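Local coordinates for NOL1/NOP2/sun family protein (Enterococcus faecium, PDB 3M4X) that probably methylates ribosomal RNA, most likely as an S-adenosylmethionine-dependent cytosine-5 methyltransferase of the RsmB/RsmF family, at residues A[177-182]-A[218-223]; A[106-111]-A[223-228]; A[244-249]-A[298-303]; A[211-216]-A[232-237]. All coordinates share one frame; numbering follows the deposited sequence.

Interaction 1: residues A[177-182]-A[218-223]; sequences DRIVVD and SSAIKM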
loop_
_atom_site.group_PDB
_atom_site.type_symbol
_atom_site.label_atom_id
_atom_site.label_comp_id
_atom_site.label_asym_id
_atom_site.label_seq_id
_atom_site.Cartn_x
_atom_site.Cartn_y
_atom_site.Cartn_z
ATOM N N ASP A 177 -1.136 -14.542 8.478
ATOM C CA ASP A 177 0.043 -15.208 7.927
ATOM C C ASP A 177 1.258 -14.298 7.901
ATOM O O ASP A 177 2.391 -14.755 7.926
ATOM C CB ASP A 177 -0.225 -15.645 6.488
ATOM C CG ASP A 177 -1.271 -16.705 6.399
ATOM O OD1 ASP A 177 -0.960 -17.840 6.804
ATOM O OD2 ASP A 177 -2.397 -16.408 5.929
ATOM N N ARG A 178 1.024 -13.001 7.834
ATOM C CA ARG A 178 2.094 -12.106 7.458
ATOM C C ARG A 178 1.775 -10.720 7.946
ATOM O O ARG A 178 0.655 -10.233 7.767
ATOM C CB ARG A 178 2.207 -12.112 5.938
ATOM C CG ARG A 178 3.442 -11.473 5.328
ATOM C CD ARG A 178 3.678 -12.145 3.950
ATOM N NE ARG A 178 4.983 -12.770 3.939
ATOM C CZ ARG A 178 5.206 -14.072 3.924
ATOM N NH1 ARG A 178 4.211 -14.932 3.886
ATOM N NH2 ARG A 178 6.448 -14.504 3.934
ATOM N N ILE A 179 2.750 -10.094 8.597
ATOM C CA ILE A 179 2.560 -8.740 9.087
ATOM C C ILE A 179 3.745 -7.851 8.746
ATOM O O ILE A 179 4.896 -8.209 8.976
ATOM C CB ILE A 179 2.309 -8.711 10.616
ATOM C CG1 ILE A 179 1.097 -9.572 10.992
ATOM C CG2 ILE A 179 2.133 -7.268 11.103
ATOM C CD1 ILE A 179 0.796 -9.585 12.504
ATOM N N VAL A 180 3.446 -6.682 8.202
ATOM C CA VAL A 180 4.462 -5.719 7.866
ATOM C C VAL A 180 4.342 -4.539 8.810
ATOM O O VAL A 180 3.292 -3.891 8.903
ATOM C CB VAL A 180 4.310 -5.228 6.424
ATOM C CG1 VAL A 180 5.292 -4.110 6.137
ATOM C CG2 VAL A 180 4.487 -6.385 5.458
ATOM N N VAL A 181 5.436 -4.274 9.509
ATOM C CA VAL A 181 5.540 -3.161 10.431
ATOM C C VAL A 181 6.617 -2.195 9.935
ATOM O O VAL A 181 7.811 -2.398 10.167
ATOM C CB VAL A 181 5.934 -3.653 11.834
ATOM C CG1 VAL A 181 5.976 -2.480 12.822
ATOM C CG2 VAL A 181 4.968 -4.726 12.306
ATOM N N ASP A 182 6.185 -1.162 9.229
ATOM C CA ASP A 182 7.072 -0.082 8.821
ATOM C C ASP A 182 6.960 0.954 9.935
ATOM O O ASP A 182 6.112 1.828 9.910
ATOM C CB ASP A 182 6.608 0.452 7.467
ATOM C CG ASP A 182 7.357 1.693 7.020
ATOM O OD1 ASP A 182 8.592 1.789 7.207
ATOM O OD2 ASP A 182 6.681 2.577 6.457
ATOM N N SER A 218 4.986 -5.507 20.156
ATOM C CA SER A 218 4.464 -6.415 21.155
ATOM C C SER A 218 2.998 -6.695 20.844
ATOM O O SER A 218 2.479 -7.780 21.132
ATOM C CB SER A 218 4.661 -5.859 22.572
ATOM O OG SER A 218 3.925 -4.664 22.773
ATOM N N SER A 219 2.332 -5.723 20.231
ATOM C CA SER A 219 0.984 -5.960 19.737
ATOM C C SER A 219 1.006 -6.799 18.463
ATOM O O SER A 219 0.221 -7.742 18.313
ATOM C CB SER A 219 0.259 -4.644 19.499
ATOM O OG SER A 219 -0.035 -4.003 20.723
ATOM N N ALA A 220 1.913 -6.455 17.547
ATOM C CA ALA A 220 1.991 -7.128 16.252
ATOM C C ALA A 220 2.155 -8.620 16.428
ATOM O O ALA A 220 1.435 -9.412 15.815
ATOM C CB ALA A 220 3.159 -6.557 15.404
ATOM N N ILE A 221 3.109 -9.010 17.265
ATOM C CA ILE A 221 3.432 -10.423 17.413
ATOM C C ILE A 221 2.243 -11.266 17.875
ATOM O O ILE A 221 2.134 -12.449 17.515
ATOM C CB ILE A 221 4.637 -10.645 18.336
ATOM C CG1 ILE A 221 5.882 -10.044 17.696
ATOM C CG2 ILE A 221 4.863 -12.119 18.566
ATOM C CD1 ILE A 221 7.155 -10.519 18.298
ATOM N N LYS A 222 1.340 -10.662 18.646
ATOM C CA LYS A 222 0.142 -11.378 19.080
ATOM C C LYS A 222 -0.804 -11.719 17.908
ATOM O O LYS A 222 -1.642 -12.635 17.994
ATOM C CB LYS A 222 -0.604 -10.581 20.149
ATOM C CG LYS A 222 0.216 -10.288 21.391
ATOM C CD LYS A 222 -0.674 -9.715 22.471
ATOM C CE LYS A 222 0.097 -8.847 23.444
ATOM N NZ LYS A 222 -0.866 -8.024 24.249
HETATM N N MSE A 223 -0.672 -10.996 16.803
HETATM C CA MSE A 223 -1.586 -11.211 15.692
HETATM C C MSE A 223 -1.086 -12.200 14.647
HETATM O O MSE A 223 -1.722 -12.402 13.618
HETATM C CB MSE A 223 -1.978 -9.870 15.088
HETATM C CG MSE A 223 -2.727 -9.029 16.115
HETATM SE SE MSE A 223 -3.350 -7.333 15.435
HETATM C CE MSE A 223 -1.687 -6.260 15.541
#
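The flat group in this contact is the peptide carbonyl of Ala220, and the methyl end of Ile179 rests against it. Ile179 CD1 lies 3.4 Å from Ala220 O, and it comes in tilted out of the peptide plane. The same oxygen takes the backbone N-H of Met223, with Met223 N to Ala220 O at 2.8 Å. The carbonyl is thus bonded by the residue just past the helix, while the methyl touches it from the strand side.

The long branch of Ile179 gets there through its torsions. CG1 stands opposite the carbonyl carbon (chi1 -57°), and the extended second torsion (180°) carries CD1 down to the helix. The same methyl also touches the selenomethionine at 223, with Ile179 CD1 to Met223 CB at 3.8 Å. These two side chains run at about a right angle to each other. Further along the strand, Val181 CG2 packs on Ala220 CB at 4.0 Å. The small alanine thus lies under two strand residues, since Ile179 CG2 also approaches Ala220 CB, at 4.5 Å.

All four residues are buried, and no hydrogen bond or ion pair crosses between the segments. Leu110 extends the apolar patch beside Ile179, and Leu168 and Phe172 of helix 165-172 cover Met223. Helix 205-222 links strand 176-182 to the neighbouring parallel strand 228-234. This is the beta-alpha-beta crossover of a Rossmann-like methyltransferase domain, with the helix packed on the strand that precedes it.

Interaction 2: residues A[106-111]-A[223-228]; sequences GEKVLD and MLKNKG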
loop_
_atom_site.group_PDB
_atom_site.type_symbol
_atom_site.label_atom_id
_atom_site.label_comp_id
_atom_site.label_asym_id
_atom_site.label_seq_id
_atom_site.Cartn_x
_atom_site.Cartn_y
_atom_site.Cartn_z
ATOM N N GLY A 106 -3.830 -15.398 -1.325
ATOM C CA GLY A 106 -4.572 -16.231 -0.386
ATOM C C GLY A 106 -4.187 -16.069 1.080
ATOM O O GLY A 106 -4.869 -16.584 1.968
ATOM N N GLU A 107 -3.095 -15.356 1.346
ATOM C CA GLU A 107 -2.668 -15.142 2.721
ATOM C C GLU A 107 -3.554 -14.123 3.414
ATOM O O GLU A 107 -4.188 -13.287 2.770
ATOM C CB GLU A 107 -1.207 -14.657 2.768
ATOM C CG GLU A 107 -0.179 -15.737 2.514
ATOM C CD GLU A 107 1.244 -15.249 2.781
ATOM O OE1 GLU A 107 1.538 -14.077 2.488
ATOM O OE2 GLU A 107 2.055 -16.037 3.298
ATOM N N LYS A 108 -3.577 -14.178 4.735
ATOM C CA LYS A 108 -4.090 -13.064 5.522
ATOM C C LYS A 108 -2.910 -12.165 5.895
ATOM O O LYS A 108 -1.961 -12.601 6.552
ATOM C CB LYS A 108 -4.853 -13.568 6.751
ATOM C CG LYS A 108 -6.088 -14.404 6.379
ATOM C CD LYS A 108 -6.680 -15.124 7.593
ATOM C CE LYS A 108 -5.854 -16.331 7.992
ATOM N NZ LYS A 108 -6.335 -16.898 9.296
ATOM N N VAL A 109 -2.969 -10.910 5.452
ATOM C CA VAL A 109 -1.811 -10.026 5.531
ATOM C C VAL A 109 -2.165 -8.724 6.233
ATOM O O VAL A 109 -3.199 -8.142 5.977
ATOM C CB VAL A 109 -1.230 -9.716 4.110
ATOM C CG1 VAL A 109 -0.012 -8.800 4.203
ATOM C CG2 VAL A 109 -0.892 -10.996 3.368
ATOM N N LEU A 110 -1.294 -8.269 7.126
ATOM C CA LEU A 110 -1.529 -7.014 7.830
ATOM C C LEU A 110 -0.419 -6.018 7.510
ATOM O O LEU A 110 0.751 -6.355 7.583
ATOM C CB LEU A 110 -1.615 -7.257 9.351
ATOM C CG LEU A 110 -1.747 -6.022 10.257
ATOM C CD1 LEU A 110 -3.074 -5.315 10.005
ATOM C CD2 LEU A 110 -1.633 -6.408 11.726
ATOM N N ASP A 111 -0.809 -4.815 7.108
ATOM C CA ASP A 111 0.093 -3.672 7.008
ATOM C C ASP A 111 -0.260 -2.759 8.177
ATOM O O ASP A 111 -1.259 -2.035 8.135
ATOM C CB ASP A 111 -0.121 -2.930 5.687
ATOM C CG ASP A 111 1.013 -1.956 5.368
ATOM O OD1 ASP A 111 1.009 -1.370 4.259
ATOM O OD2 ASP A 111 1.913 -1.770 6.219
HETATM N N MSE A 223 -0.672 -10.996 16.803
HETATM C CA MSE A 223 -1.586 -11.211 15.692
HETATM C C MSE A 223 -1.086 -12.200 14.647
HETATM O O MSE A 223 -1.722 -12.402 13.618
HETATM C CB MSE A 223 -1.978 -9.870 15.088
HETATM C CG MSE A 223 -2.727 -9.029 16.115
HETATM SE SE MSE A 223 -3.350 -7.333 15.435
HETATM C CE MSE A 223 -1.687 -6.260 15.541
ATOM N N LEU A 224 0.034 -12.845 14.950
ATOM C CA LEU A 224 0.688 -13.764 14.032
ATOM C C LEU A 224 0.176 -15.181 14.238
ATOM O O LEU A 224 -0.037 -15.600 15.373
ATOM C CB LEU A 224 2.192 -13.756 14.290
ATOM C CG LEU A 224 3.224 -13.274 13.271
ATOM C CD1 LEU A 224 2.627 -12.815 11.935
ATOM C CD2 LEU A 224 4.117 -12.200 13.902
ATOM N N LYS A 225 -0.028 -15.918 13.144
ATOM C CA LYS A 225 -0.331 -17.337 13.248
ATOM C C LYS A 225 0.962 -18.043 13.596
ATOM O O LYS A 225 2.030 -17.461 13.498
ATOM C CB LYS A 225 -0.857 -17.899 11.923
ATOM C CG LYS A 225 -2.212 -17.384 11.470
ATOM C CD LYS A 225 -2.485 -17.801 10.023
ATOM C CE LYS A 225 -2.310 -19.318 9.820
ATOM N NZ LYS A 225 -2.430 -19.689 8.372
ATOM N N ASN A 226 0.870 -19.303 13.993
ATOM C CA ASN A 226 2.061 -20.125 14.099
ATOM C C ASN A 226 2.728 -20.190 12.731
ATOM O O ASN A 226 2.067 -20.519 11.729
ATOM C CB ASN A 226 1.700 -21.544 14.557
ATOM C CG ASN A 226 2.926 -22.432 14.732
ATOM O OD1 ASN A 226 3.203 -23.288 13.900
ATOM N ND2 ASN A 226 3.669 -22.224 15.818
ATOM N N LYS A 227 4.029 -19.890 12.705
ATOM C CA LYS A 227 4.848 -19.858 11.484
ATOM C C LYS A 227 4.502 -18.665 10.581
ATOM O O LYS A 227 4.933 -18.590 9.432
ATOM C CB LYS A 227 4.799 -21.192 10.719
ATOM C CG LYS A 227 5.634 -22.307 11.379
ATOM C CD LYS A 227 5.449 -23.670 10.706
ATOM C CE LYS A 227 5.003 -24.743 11.734
ATOM N NZ LYS A 227 5.059 -26.170 11.251
ATOM N N GLY A 228 3.725 -17.734 11.120
ATOM C CA GLY A 228 3.453 -16.487 10.437
ATOM C C GLY A 228 4.740 -15.693 10.329
ATOM O O GLY A 228 5.698 -15.907 11.081
#
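Leu110 meets the end of the selenomethionine Met223, with Leu110 CD2 to Met223 CE at 3.8 Å. The selenium is a little further from the same methyl, with Leu110 CD2 to Met223 SE at 4.2 Å. Met223 bends at its last torsion (chi3 -80°), which turns its methyl toward Leu110. This touch is buried. In a second, more open one, Lys108 and Lys225 cross at about a right angle. Lys108 NZ lies 4.0 Å from Lys225 CD, so an ammonium end meets the aliphatic part of the other chain.

The second shell holds the two lysine ends. Lys108 NZ hydrogen-bonds to Phe175 O and also forms a cation-pi contact with Phe175. Lys225 NZ makes a salt bridge to Asp177 OD1, while Asp177 OD2 accepts the backbone N-H of Lys108. Asp177 therefore ties both segments to strand 176-182, which is the sheet neighbour of strand 108-111. A type II turn from Lys225 to Gly228 then reverses the chain, closed by Gly228 N to Lys225 O at 2.9 Å.

The two ammonium nitrogens, Lys108 NZ and Lys225 NZ, are 4.9 Å apart. Each has its own oxygen partner, and the carboxylate of Asp177 probably offsets much of the repulsion. The direct touches are van der Waals contacts, and the lysine charges are probably balanced mainly by partners outside the two segments.

Interaction 3: residues A[244-249]-A[298-303]; sequences EIISWL and AKLTFH
This is a buried, wholly apolar helix-on-sheet contact, in which Ile246 and Leu249 of helix 243-252 pack on Ala298 and Leu300 of strand 295-302. The helix and strand segments run parallel, with 3° between their directions and axes 10.7 Å apart. The strand is antiparallel to its neighbours 228-234 and 255-258, as is the reversed strand near the edge of class I methyltransferase sheets.

The closest touch is Ile246 CD1 to Ala298 CB, at 3.5 Å. Ile246 CG1 stands opposite its carbonyl carbon (chi1 -50°), and the second torsion folds CD1 onto the alanine methyl. Its other branch meets the next strand residue that faces the helix, with Ile246 CG2 to Leu300 CD2 at 4.2 Å. One turn on, Leu249 CD1 meets Leu300 CD1 at 4.1 Å, so the forked end of Leu300 spreads between two helix residues.

Tyr232 and Leu230 of strand 228-234, and Ile257 and Val255 of strand 255-258, widen the same apolar layer. Ile221 of helix 205-222 adjoins Leu249.

No polar bond crosses between the segments. The fit depends on the shapes of methyl groups, and the small alanine probably lets the isoleucine tip come close to the strand.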
loop_
_atom_site.group_PDB
_atom_site.type_symbol
_atom_site.label_atom_id
_atom_site.label_comp_id
_atom_site.label_asym_id
_atom_site.label_seq_id
_atom_site.Cartn_x
_atom_site.Cartn_y
_atom_site.Cartn_z
ATOM N N GLU A 244 19.092 -3.430 17.260
ATOM C CA GLU A 244 18.775 -3.617 18.674
ATOM C C GLU A 244 17.321 -4.053 18.839
ATOM O O GLU A 244 17.022 -4.866 19.705
ATOM C CB GLU A 244 19.105 -2.380 19.517
ATOM C CG GLU A 244 20.610 -2.144 19.675
ATOM C CD GLU A 244 20.949 -0.965 20.597
ATOM O OE1 GLU A 244 20.123 -0.628 21.467
ATOM O OE2 GLU A 244 22.045 -0.379 20.451
ATOM N N ILE A 245 16.437 -3.530 17.987
ATOM C CA ILE A 245 15.049 -3.988 17.921
ATOM C C ILE A 245 14.935 -5.471 17.525
ATOM O O ILE A 245 14.189 -6.230 18.146
ATOM C CB ILE A 245 14.217 -3.128 16.949
ATOM C CG1 ILE A 245 13.849 -1.798 17.606
ATOM C CG2 ILE A 245 12.939 -3.861 16.543
ATOM C CD1 ILE A 245 13.122 -1.950 18.939
ATOM N N ILE A 246 15.680 -5.884 16.499
ATOM C CA ILE A 246 15.710 -7.292 16.105
ATOM C C ILE A 246 16.275 -8.224 17.196
ATOM O O ILE A 246 15.799 -9.345 17.371
ATOM C CB ILE A 246 16.480 -7.508 14.793
ATOM C CG1 ILE A 246 15.993 -6.530 13.720
ATOM C CG2 ILE A 246 16.302 -8.940 14.311
ATOM C CD1 ILE A 246 14.516 -6.652 13.442
ATOM N N SER A 247 17.293 -7.765 17.922
ATOM C CA SER A 247 17.847 -8.540 19.029
ATOM C C SER A 247 16.785 -8.703 20.095
ATOM O O SER A 247 16.534 -9.793 20.577
ATOM C CB SER A 247 19.061 -7.818 19.638
ATOM O OG SER A 247 20.039 -7.572 18.651
ATOM N N TRP A 248 16.189 -7.583 20.476
ATOM C CA TRP A 248 15.108 -7.566 21.437
ATOM C C TRP A 248 13.993 -8.546 21.047
ATOM O O TRP A 248 13.504 -9.304 21.890
ATOM C CB TRP A 248 14.565 -6.141 21.566
ATOM C CG TRP A 248 13.402 -6.037 22.507
ATOM C CD1 TRP A 248 13.455 -5.931 23.867
ATOM C CD2 TRP A 248 12.010 -6.022 22.154
ATOM N NE1 TRP A 248 12.186 -5.853 24.382
ATOM C CE2 TRP A 248 11.278 -5.909 23.355
ATOM C CE3 TRP A 248 11.311 -6.097 20.939
ATOM C CZ2 TRP A 248 9.887 -5.855 23.380
ATOM C CZ3 TRP A 248 9.929 -6.047 20.962
ATOM C CH2 TRP A 248 9.230 -5.937 22.179
ATOM N N LEU A 249 13.599 -8.541 19.773
ATOM C CA LEU A 249 12.612 -9.512 19.280
ATOM C C LEU A 249 13.071 -10.950 19.503
ATOM O O LEU A 249 12.320 -11.776 20.020
ATOM C CB LEU A 249 12.311 -9.301 17.791
ATOM C CG LEU A 249 11.354 -8.172 17.407
ATOM C CD1 LEU A 249 11.255 -8.002 15.878
ATOM C CD2 LEU A 249 9.998 -8.449 18.008
ATOM N N ALA A 298 13.955 -6.293 8.032
ATOM C CA ALA A 298 14.205 -7.622 8.569
ATOM C C ALA A 298 12.971 -8.511 8.391
ATOM O O ALA A 298 11.828 -8.044 8.498
ATOM C CB ALA A 298 14.599 -7.522 10.050
ATOM N N LYS A 299 13.192 -9.784 8.089
ATOM C CA LYS A 299 12.088 -10.746 8.014
ATOM C C LYS A 299 12.269 -11.837 9.068
ATOM O O LYS A 299 13.335 -12.429 9.167
ATOM C CB LYS A 299 11.990 -11.381 6.626
ATOM C CG LYS A 299 10.856 -12.388 6.499
ATOM C CD LYS A 299 10.619 -12.808 5.043
ATOM C CE LYS A 299 11.806 -13.584 4.510
ATOM N NZ LYS A 299 11.547 -14.247 3.203
ATOM N N LEU A 300 11.226 -12.103 9.845
ATOM C CA LEU A 300 11.291 -13.114 10.898
ATOM C C LEU A 300 10.125 -14.075 10.813
ATOM O O LEU A 300 9.062 -13.721 10.314
ATOM C CB LEU A 300 11.287 -12.447 12.283
ATOM C CG LEU A 300 12.450 -11.470 12.481
ATOM C CD1 LEU A 300 11.970 -10.020 12.337
ATOM C CD2 LEU A 300 13.121 -11.704 13.837
ATOM N N THR A 301 10.333 -15.288 11.316
ATOM C CA THR A 301 9.269 -16.252 11.462
ATOM C C THR A 301 8.911 -16.413 12.939
ATOM O O THR A 301 9.787 -16.554 13.794
ATOM C CB THR A 301 9.676 -17.616 10.902
ATOM O OG1 THR A 301 9.923 -17.518 9.498
ATOM C CG2 THR A 301 8.576 -18.625 11.130
ATOM N N PHE A 302 7.619 -16.386 13.236
ATOM C CA PHE A 302 7.135 -16.599 14.596
ATOM C C PHE A 302 6.767 -18.072 14.802
ATOM O O PHE A 302 6.053 -18.651 13.988
ATOM C CB PHE A 302 5.915 -15.703 14.834
ATOM C CG PHE A 302 5.197 -15.959 16.118
ATOM C CD1 PHE A 302 5.760 -15.587 17.331
ATOM C CD2 PHE A 302 3.943 -16.562 16.114
ATOM C CE1 PHE A 302 5.086 -15.801 18.520
ATOM C CE2 PHE A 302 3.277 -16.794 17.294
ATOM C CZ PHE A 302 3.849 -16.409 18.502
ATOM N N HIS A 303 7.254 -18.677 15.888
ATOM C CA HIS A 303 7.029 -20.104 16.125
ATOM C C HIS A 303 6.151 -20.405 17.329
ATOM O O HIS A 303 5.934 -21.570 17.685
ATOM C CB HIS A 303 8.367 -20.837 16.237
ATOM C CG HIS A 303 9.217 -20.691 15.013
ATOM N ND1 HIS A 303 9.122 -21.546 13.937
ATOM C CD2 HIS A 303 10.142 -19.761 14.677
ATOM C CE1 HIS A 303 9.969 -21.162 12.996
ATOM N NE2 HIS A 303 10.598 -20.081 13.421
#

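Interaction 4: residues A[211-216]-A[232-237]; sequences KRQQEI and YSTCTF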
loop_
_atom_site.group_PDB
_atom_site.type_symbol
_atom_site.label_atom_id
_atom_site.label_comp_id
_atom_site.label_asym_id
_atom_site.label_seq_id
_atom_site.Cartn_x
_atom_site.Cartn_y
_atom_site.Cartn_z
ATOM N N LYS A 211 11.638 2.564 22.076
ATOM C CA LYS A 211 10.585 2.145 23.009
ATOM C C LYS A 211 9.221 2.052 22.326
ATOM O O LYS A 211 8.429 1.157 22.622
ATOM C CB LYS A 211 10.499 3.093 24.216
ATOM C CG LYS A 211 11.804 3.272 24.954
ATOM C CD LYS A 211 11.675 4.277 26.111
ATOM C CE LYS A 211 12.702 3.995 27.204
ATOM N NZ LYS A 211 12.568 4.935 28.356
ATOM N N ARG A 212 8.933 2.985 21.428
ATOM C CA ARG A 212 7.657 2.954 20.734
ATOM C C ARG A 212 7.622 1.762 19.782
ATOM O O ARG A 212 6.588 1.099 19.622
ATOM C CB ARG A 212 7.399 4.266 19.992
ATOM C CG ARG A 212 5.925 4.668 19.955
ATOM C CD ARG A 212 5.713 6.013 19.258
ATOM N NE ARG A 212 4.330 6.483 19.367
ATOM C CZ ARG A 212 3.636 7.034 18.371
ATOM N NH1 ARG A 212 4.190 7.192 17.174
ATOM N NH2 ARG A 212 2.383 7.429 18.570
ATOM N N GLN A 213 8.762 1.473 19.170
ATOM C CA GLN A 213 8.852 0.338 18.266
ATOM C C GLN A 213 8.501 -0.950 19.004
ATOM O O GLN A 213 7.769 -1.798 18.489
ATOM C CB GLN A 213 10.245 0.268 17.621
ATOM C CG GLN A 213 10.351 1.145 16.377
ATOM C CD GLN A 213 11.639 1.940 16.302
ATOM O OE1 GLN A 213 11.685 3.013 15.696
ATOM N NE2 GLN A 213 12.688 1.426 16.918
ATOM N N GLN A 214 9.011 -1.072 20.224
ATOM C CA GLN A 214 8.782 -2.250 21.041
ATOM C C GLN A 214 7.313 -2.406 21.381
ATOM O O GLN A 214 6.785 -3.505 21.382
ATOM C CB GLN A 214 9.622 -2.169 22.315
ATOM C CG GLN A 214 11.111 -2.336 22.059
ATOM C CD GLN A 214 11.960 -2.113 23.306
ATOM O OE1 GLN A 214 13.105 -2.555 23.375
ATOM N NE2 GLN A 214 11.400 -1.426 24.289
ATOM N N GLU A 215 6.650 -1.295 21.665
ATOM C CA GLU A 215 5.225 -1.326 21.975
ATOM C C GLU A 215 4.376 -1.765 20.777
ATOM O O GLU A 215 3.443 -2.564 20.919
ATOM C CB GLU A 215 4.765 0.044 22.482
ATOM C CG GLU A 215 5.326 0.400 23.855
ATOM C CD GLU A 215 5.561 1.887 24.037
ATOM O OE1 GLU A 215 4.825 2.689 23.422
ATOM O OE2 GLU A 215 6.482 2.252 24.803
ATOM N N ILE A 216 4.695 -1.229 19.604
ATOM C CA ILE A 216 3.980 -1.567 18.398
ATOM C C ILE A 216 4.157 -3.054 18.112
ATOM O O ILE A 216 3.181 -3.765 17.849
ATOM C CB ILE A 216 4.449 -0.704 17.206
ATOM C CG1 ILE A 216 4.107 0.763 17.458
ATOM C CG2 ILE A 216 3.794 -1.163 15.898
ATOM C CD1 ILE A 216 4.630 1.705 16.408
ATOM N N TYR A 232 9.825 -6.310 9.557
ATOM C CA TYR A 232 10.049 -5.046 10.267
ATOM C C TYR A 232 10.939 -4.112 9.469
ATOM O O TYR A 232 11.962 -4.524 8.919
ATOM C CB TYR A 232 10.712 -5.299 11.620
ATOM C CG TYR A 232 11.110 -4.043 12.381
ATOM C CD1 TYR A 232 10.156 -3.278 13.028
ATOM C CD2 TYR A 232 12.443 -3.637 12.463
ATOM C CE1 TYR A 232 10.501 -2.149 13.739
ATOM C CE2 TYR A 232 12.810 -2.494 13.177
ATOM C CZ TYR A 232 11.830 -1.757 13.822
ATOM O OH TYR A 232 12.151 -0.617 14.544
ATOM N N SER A 233 10.569 -2.841 9.425
ATOM C CA SER A 233 11.338 -1.893 8.636
ATOM C C SER A 233 11.321 -0.505 9.218
ATOM O O SER A 233 10.438 -0.132 10.001
ATOM C CB SER A 233 10.831 -1.828 7.206
ATOM O OG SER A 233 9.704 -0.972 7.129
ATOM N N THR A 234 12.290 0.280 8.776
ATOM C CA THR A 234 12.506 1.581 9.342
ATOM C C THR A 234 13.187 2.446 8.283
ATOM O O THR A 234 13.869 1.926 7.404
ATOM C CB THR A 234 13.363 1.398 10.612
ATOM O OG1 THR A 234 12.616 1.805 11.767
ATOM C CG2 THR A 234 14.664 2.136 10.503
ATOM N N CYS A 235 12.974 3.757 8.330
ATOM C CA CYS A 235 13.695 4.649 7.426
ATOM C C CYS A 235 14.726 5.465 8.202
ATOM O O CYS A 235 14.852 6.669 8.033
ATOM C CB CYS A 235 12.739 5.547 6.629
ATOM S SG CYS A 235 11.696 6.630 7.625
ATOM N N THR A 236 15.461 4.789 9.073
ATOM C CA THR A 236 16.472 5.442 9.874
ATOM C C THR A 236 17.675 4.532 9.931
ATOM O O THR A 236 17.570 3.340 9.631
ATOM C CB THR A 236 15.976 5.750 11.298
ATOM O OG1 THR A 236 16.835 6.730 11.894
ATOM C CG2 THR A 236 15.954 4.475 12.176
ATOM N N PHE A 237 18.812 5.094 10.319
ATOM C CA PHE A 237 20.071 4.355 10.347
ATOM C C PHE A 237 20.419 3.844 11.745
ATOM O O PHE A 237 21.272 2.965 11.897
ATOM C CB PHE A 237 21.226 5.236 9.826
ATOM C CG PHE A 237 21.017 5.748 8.429
ATOM C CD1 PHE A 237 20.757 7.095 8.198
ATOM C CD2 PHE A 237 21.071 4.885 7.347
ATOM C CE1 PHE A 237 20.562 7.572 6.908
ATOM C CE2 PHE A 237 20.865 5.349 6.054
ATOM C CZ PHE A 237 20.615 6.698 5.832
#
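Tyr232 OH sits against the side chain of Gln213 and hydrogen-bonds to the backbone oxygen of Glu241. That outside carbonyl is its clear polar partner. From helix 205-222, Gln213 comes across the end of the phenol. Gln213 CG is 3.1 Å from Tyr232 OH, a close approach, and it lies at the ring edge near the ring plane.

The two side chains run at about a right angle, and the amide plane is turned 67° from the ring. The tyrosine ring reaches the helix because its CG points opposite the backbone N (chi1 174°), which sends the phenol out from the strand. Ile245 of helix 243-252 packs on both Tyr232 and Gln213.

On the strand, Tyr232 is also bonded through its backbone to Ala298, and the next residue, Ser233, to Val181. Helix 205-222 leads into strand 228-234 through the short strand 224-225 and a turn, and the two form the second half of the beta-alpha-beta unit. Strand 228-234 ends at Thr234, and Cys235 begins the loop that follows. This Thr-Cys pair is consistent with motif VI of RNA cytosine-5 methyltransferases, placed at the carboxyl end of a Rossmann-like strand.

Overall arrangement
All four contacts lie in the methyltransferase domain and reach one sheet. Interactions 1 and 4 use the same helix, 205-222, and pack it on neighbouring parallel strands, 176-182 and 228-234. Interaction 3 sets the next helix, 243-252, on the reversed strand 295-302. Ile221 and Leu249 touch between interactions 1 and 3, so the two helices share one apolar layer. Interaction 2 shares Met223 with interaction 1. It is partly buried, apolar at one end and lined by lysines at the other. Interactions 1 and 3 are buried core built from apolar side chains, though in interaction 1 a methyl also meets a backbone carbonyl. Interaction 4 is equally buried but brings a phenol and an amide into that core.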